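Local structure of gamma-glutamyltranspeptidase (Streptomyces lincolnensis, 6J3A) at residues A[276-281]-A[482-487]; A[531-536]-A[605-610]. The protein probably acts as a gamma-glutamyltransferase-like enzyme of the Ntn-hydrolase clan, cleaving or transferring gamma-glutamyl groups. All coordinates share one frame; numbering follows the deposited sequence.

Interaction 1. Residues A[276-281]-A[482-487]; sequences WSQGPV and TLTPSI
Gln278 and Gly279 meet Thr482 and Thr484 in a buried side-chain-to-loop contact between two loop pieces near the centre of the chain. One piece leads into helix 280-288, the other into strand 486-490. The Gln278 side chain does much of the touching. Its CG lies between the backbone N and the carbonyl carbon (chi1 68°), and the chain is extended beyond it. Gln278 CG sits 3.4 Å from Thr482 O and 3.8 Å from the methyl CG2 of Thr484. The Gln278 and Thr484 side chains cross at about a right angle. An alanine in place of Gln278 would probably open a gap beside the Thr484 methyl and leave the carbonyl of Thr482 without the glutamine chain packed against it.

Thr484 turns its hydroxyl to Gly279. Thr484 OG1 is anti to the backbone N (chi1 177°) and comes 3.2 Å from Gly279 CA. The same hydroxyl is hydrogen-bonded to Lys272 NZ and Asp507 OD2, so its polar needs are met outside the two loops.

The arrangement lies beyond the ends of two neighbouring antiparallel strands, 268-272 and 486-490. They pair through a backbone hydrogen bond between Cys271 and Ile487. In relatives of this family, the loop before this second strand lines the gamma-glutamyl pocket, and the same is plausible here.

The turn into helix 280-288 carries a capping bond. Gly279 N donates to Ser277 OG at 2.8 Å with an N-H...O angle of 146°. Gly279 has no CB, which would lie too near Ser277 OG. Ser277 OG is also hydrogen-bonded to Gly274 O. Ser277 CB lies over one face of the Trp276 ring, offset toward the rim, and touches Leu483 O at 3.7 Å.

Interaction 2. Residues A[531-536]-A[605-610]; sequences GAIDAP and ANPRGM
Arg608 grips the backbone carbonyl of Ile533 end-on with two nitrogens. Arg608 NH1 donates to Ile533 O at 3.1 Å and Arg608 NH2 to the same oxygen at 3.2 Å. The oxygen lies close to the guanidinium plane. NH2 is in the carbonyl plane, while NH1 stands above it by 42°. Ile533 is close to the C-terminal end of helix 529-534, where a positive group is likely to be favoured by the helix dipole. Glu560 supplies the opposite charge through a salt bridge to Arg608 NE.

Asn606 holds the guanidinium from within the same segment. Asn606 OD1 accepts from Arg608 NH1 at 2.8 Å, with an N-H...O angle of 162°. It also accepts from Arg608 N, which makes an Asx turn. Asn606 CG is anti to the backbone N (chi1 165°), which brings the amide to the side where OD1 can meet Arg608. NH1 is thus bound by both Ile533 O and Asn606 OD1, an arrangement that fixes the rotation of the guanidinium. A type II turn runs on from Pro607 to Met610, with Gly609 at the positive-phi position.

Ile533 packs against the backbone of Ala605 and Asn606 and the ring of Pro607. Ile533 CG2 rests 3.5 Å from Asn606 CA, and Ile533 CD1 is 3.6 Å from Ala605 N. Ile533 CG2 also meets Pro607 CD at 4.1 Å. The Asp534 and Pro607 side chains cross obliquely, with Asp534 OD1 3.9 Å from Pro607 CG. The carboxylate's polar partners are Gln530 and the backbone N of Thr4 in the same chain.

On the loop side, Met610 O is hydrogen-bonded to Arg524 of the second subunit, and Pro607 touches Thr4 of that subunit, so this junction borders the dimer interface. The contact joins the end of helix 529-534 to the loop that follows strand 601-605, and Phe513 of helix 506-519 packs on Ile533.

How the interactions relate
From the N terminus, the chain first reaches 276-281, at the entry to helix 280-288. Interaction 1 closes when 482-487 returns, with 200 residues between. Interaction 2 then opens at 531-536 and closes at 605-610, a shorter loop of 68 residues. The two are in series and neither nest nor cross. Their centres are 21 Å apart, and their nearest atoms are about 12 Å apart. The strands give a route between them: 486-490 pairs with 493-499, which pairs with 590-594, which pairs with 601-605. Helix 506-519 touches both contacts, with Gln506 and Asp507 beside interaction 1 and Phe513 beside interaction 2.

Interaction 1. Residues A[276-281]-A[482-487]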
# COMPACT_ATOMS: atom_id res chain seq x y z
N TRP A 276 -5.33 34.09 -1.61
CA TRP A 276 -4.20 34.03 -2.57
C TRP A 276 -4.03 32.63 -3.20
O TRP A 276 -3.37 32.48 -4.24
CB TRP A 276 -2.87 34.51 -1.93
CG TRP A 276 -2.49 33.77 -0.69
CD1 TRP A 276 -2.77 34.15 0.58
CD2 TRP A 276 -1.80 32.52 -0.60
NE1 TRP A 276 -2.30 33.21 1.47
CE2 TRP A 276 -1.69 32.20 0.78
CE3 TRP A 276 -1.24 31.64 -1.54
CZ2 TRP A 276 -1.06 31.04 1.24
CZ3 TRP A 276 -0.61 30.47 -1.08
CH2 TRP A 276 -0.52 30.19 0.30
N SER A 277 -4.58 31.60 -2.55
CA SER A 277 -4.81 30.31 -3.18
C SER A 277 -6.28 30.20 -3.58
O SER A 277 -7.08 31.05 -3.23
CB SER A 277 -4.45 29.19 -2.20
OG SER A 277 -5.47 29.01 -1.23
N GLN A 278 -6.64 29.14 -4.29
CA GLN A 278 -8.07 28.79 -4.47
C GLN A 278 -8.69 28.14 -3.23
O GLN A 278 -9.88 27.81 -3.23
CB GLN A 278 -8.27 27.85 -5.68
CG GLN A 278 -7.71 26.43 -5.52
CD GLN A 278 -8.18 25.46 -6.60
OE1 GLN A 278 -7.45 24.55 -6.98
NE2 GLN A 278 -9.42 25.62 -7.08
N GLY A 279 -7.88 27.94 -2.18
CA GLY A 279 -8.29 27.20 -0.97
C GLY A 279 -9.70 27.47 -0.49
O GLY A 279 -10.50 26.53 -0.32
N PRO A 280 -10.03 28.75 -0.28
CA PRO A 280 -11.36 29.15 0.16
C PRO A 280 -12.56 28.73 -0.69
O PRO A 280 -13.67 28.75 -0.18
CB PRO A 280 -11.24 30.66 0.22
CG PRO A 280 -9.82 30.89 0.61
CD PRO A 280 -9.09 29.88 -0.22
N VAL A 281 -12.34 28.32 -1.94
CA VAL A 281 -13.44 27.90 -2.80
C VAL A 281 -14.11 26.60 -2.32
O VAL A 281 -15.30 26.38 -2.59
CB VAL A 281 -13.00 27.80 -4.29
CG1 VAL A 281 -12.39 26.44 -4.62
CG2 VAL A 281 -14.18 28.07 -5.20
N THR A 482 -3.43 27.35 -7.66
CA THR A 482 -4.36 26.20 -7.54
C THR A 482 -4.06 25.27 -6.36
O THR A 482 -4.91 24.48 -5.96
CB THR A 482 -4.40 25.36 -8.83
OG1 THR A 482 -3.07 25.09 -9.28
CG2 THR A 482 -5.20 26.08 -9.90
N LEU A 483 -2.85 25.40 -5.80
CA LEU A 483 -2.35 24.52 -4.75
C LEU A 483 -3.10 24.75 -3.45
O LEU A 483 -3.10 25.86 -2.92
CB LEU A 483 -0.86 24.77 -4.54
CG LEU A 483 -0.00 24.84 -5.82
CD1 LEU A 483 1.47 24.89 -5.45
CD2 LEU A 483 -0.31 23.72 -6.81
N THR A 484 -3.72 23.70 -2.94
CA THR A 484 -4.69 23.84 -1.88
C THR A 484 -4.82 22.59 -1.00
O THR A 484 -5.76 21.79 -1.16
CB THR A 484 -6.06 24.28 -2.44
OG1 THR A 484 -7.00 24.33 -1.37
CG2 THR A 484 -6.56 23.36 -3.56
N PRO A 485 -3.90 22.43 -0.03
CA PRO A 485 -4.06 21.35 0.94
C PRO A 485 -5.18 21.63 1.94
O PRO A 485 -5.68 22.75 2.02
CB PRO A 485 -2.69 21.30 1.64
CG PRO A 485 -2.12 22.66 1.48
CD PRO A 485 -2.74 23.29 0.26
N SER A 486 -5.54 20.61 2.71
CA SER A 486 -6.63 20.70 3.69
C SER A 486 -6.23 20.07 5.01
O SER A 486 -5.45 19.11 5.06
CB SER A 486 -7.88 19.97 3.19
OG SER A 486 -8.22 20.37 1.88
N ILE A 487 -6.77 20.64 6.08
CA ILE A 487 -6.80 19.99 7.38
C ILE A 487 -8.23 20.12 7.91
O ILE A 487 -8.83 21.19 7.85
CB ILE A 487 -5.75 20.58 8.36
CG1 ILE A 487 -4.35 20.07 7.96
CG2 ILE A 487 -6.06 20.17 9.80
CD1 ILE A 487 -3.22 20.47 8.89

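Interaction 2. Residues A[531-536]-A[605-610]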
# COMPACT_ATOMS: atom_id res chain seq x y z
N GLY A 531 -12.54 4.15 1.24
CA GLY A 531 -13.83 4.01 0.56
C GLY A 531 -14.27 5.33 -0.06
O GLY A 531 -14.90 5.35 -1.12
N ALA A 532 -13.93 6.43 0.62
CA ALA A 532 -14.20 7.77 0.11
C ALA A 532 -13.32 8.08 -1.11
O ALA A 532 -13.80 8.61 -2.10
CB ALA A 532 -13.99 8.82 1.19
N ILE A 533 -12.04 7.71 -1.03
CA ILE A 533 -11.11 7.87 -2.15
C ILE A 533 -11.50 7.02 -3.36
O ILE A 533 -11.53 7.53 -4.48
CB ILE A 533 -9.68 7.53 -1.74
CG1 ILE A 533 -9.16 8.60 -0.76
CG2 ILE A 533 -8.78 7.43 -2.96
CD1 ILE A 533 -7.76 8.39 -0.23
N ASP A 534 -11.72 5.72 -3.13
CA ASP A 534 -12.21 4.79 -4.16
C ASP A 534 -13.49 5.29 -4.81
O ASP A 534 -13.67 5.10 -6.01
CB ASP A 534 -12.50 3.39 -3.59
CG ASP A 534 -11.25 2.52 -3.44
OD1 ASP A 534 -10.11 3.04 -3.44
OD2 ASP A 534 -11.44 1.30 -3.29
N ALA A 535 -14.37 5.92 -4.04
CA ALA A 535 -15.67 6.36 -4.55
C ALA A 535 -15.53 7.07 -5.91
O ALA A 535 -14.59 7.85 -6.12
CB ALA A 535 -16.36 7.28 -3.56
N PRO A 536 -16.46 6.78 -6.84
CA PRO A 536 -16.52 7.53 -8.09
C PRO A 536 -16.51 9.02 -7.82
O PRO A 536 -17.29 9.51 -6.99
CB PRO A 536 -17.85 7.09 -8.71
CG PRO A 536 -18.06 5.72 -8.20
CD PRO A 536 -17.50 5.73 -6.80
N ALA A 605 -5.01 6.13 0.39
CA ALA A 605 -4.41 6.73 -0.80
C ALA A 605 -5.09 6.27 -2.08
O ALA A 605 -5.61 5.16 -2.17
CB ALA A 605 -2.92 6.44 -0.87
N ASN A 606 -5.04 7.15 -3.07
CA ASN A 606 -5.65 6.94 -4.38
C ASN A 606 -4.98 5.81 -5.17
O ASN A 606 -3.75 5.77 -5.25
CB ASN A 606 -5.57 8.24 -5.18
CG ASN A 606 -5.84 8.02 -6.65
OD1 ASN A 606 -6.97 7.70 -7.06
ND2 ASN A 606 -4.80 8.17 -7.46
N PRO A 607 -5.80 4.91 -5.76
CA PRO A 607 -5.25 3.83 -6.57
C PRO A 607 -5.09 4.16 -8.06
O PRO A 607 -4.42 3.42 -8.78
CB PRO A 607 -6.29 2.73 -6.39
CG PRO A 607 -7.57 3.49 -6.33
CD PRO A 607 -7.26 4.80 -5.66
N ARG A 608 -5.69 5.26 -8.51
CA ARG A 608 -5.73 5.61 -9.92
C ARG A 608 -4.34 6.03 -10.37
O ARG A 608 -3.73 6.89 -9.74
CB ARG A 608 -6.72 6.75 -10.18
CG ARG A 608 -8.14 6.50 -9.71
CD ARG A 608 -8.94 7.79 -9.72
NE ARG A 608 -10.31 7.61 -9.22
CZ ARG A 608 -10.66 7.52 -7.94
NH1 ARG A 608 -9.75 7.57 -6.97
NH2 ARG A 608 -11.94 7.37 -7.63
N GLY A 609 -3.84 5.41 -11.45
CA GLY A 609 -2.49 5.65 -11.97
C GLY A 609 -1.41 4.82 -11.29
O GLY A 609 -0.24 5.03 -11.54
N MET A 610 -1.82 3.85 -10.47
CA MET A 610 -0.92 2.99 -9.68
C MET A 610 0.38 3.66 -9.23
O MET A 610 1.48 3.26 -9.63
CB MET A 610 -0.64 1.64 -10.37
CG MET A 610 -1.32 1.41 -11.69
SD MET A 610 -3.12 1.37 -11.67
CE MET A 610 -3.32 1.81 -13.40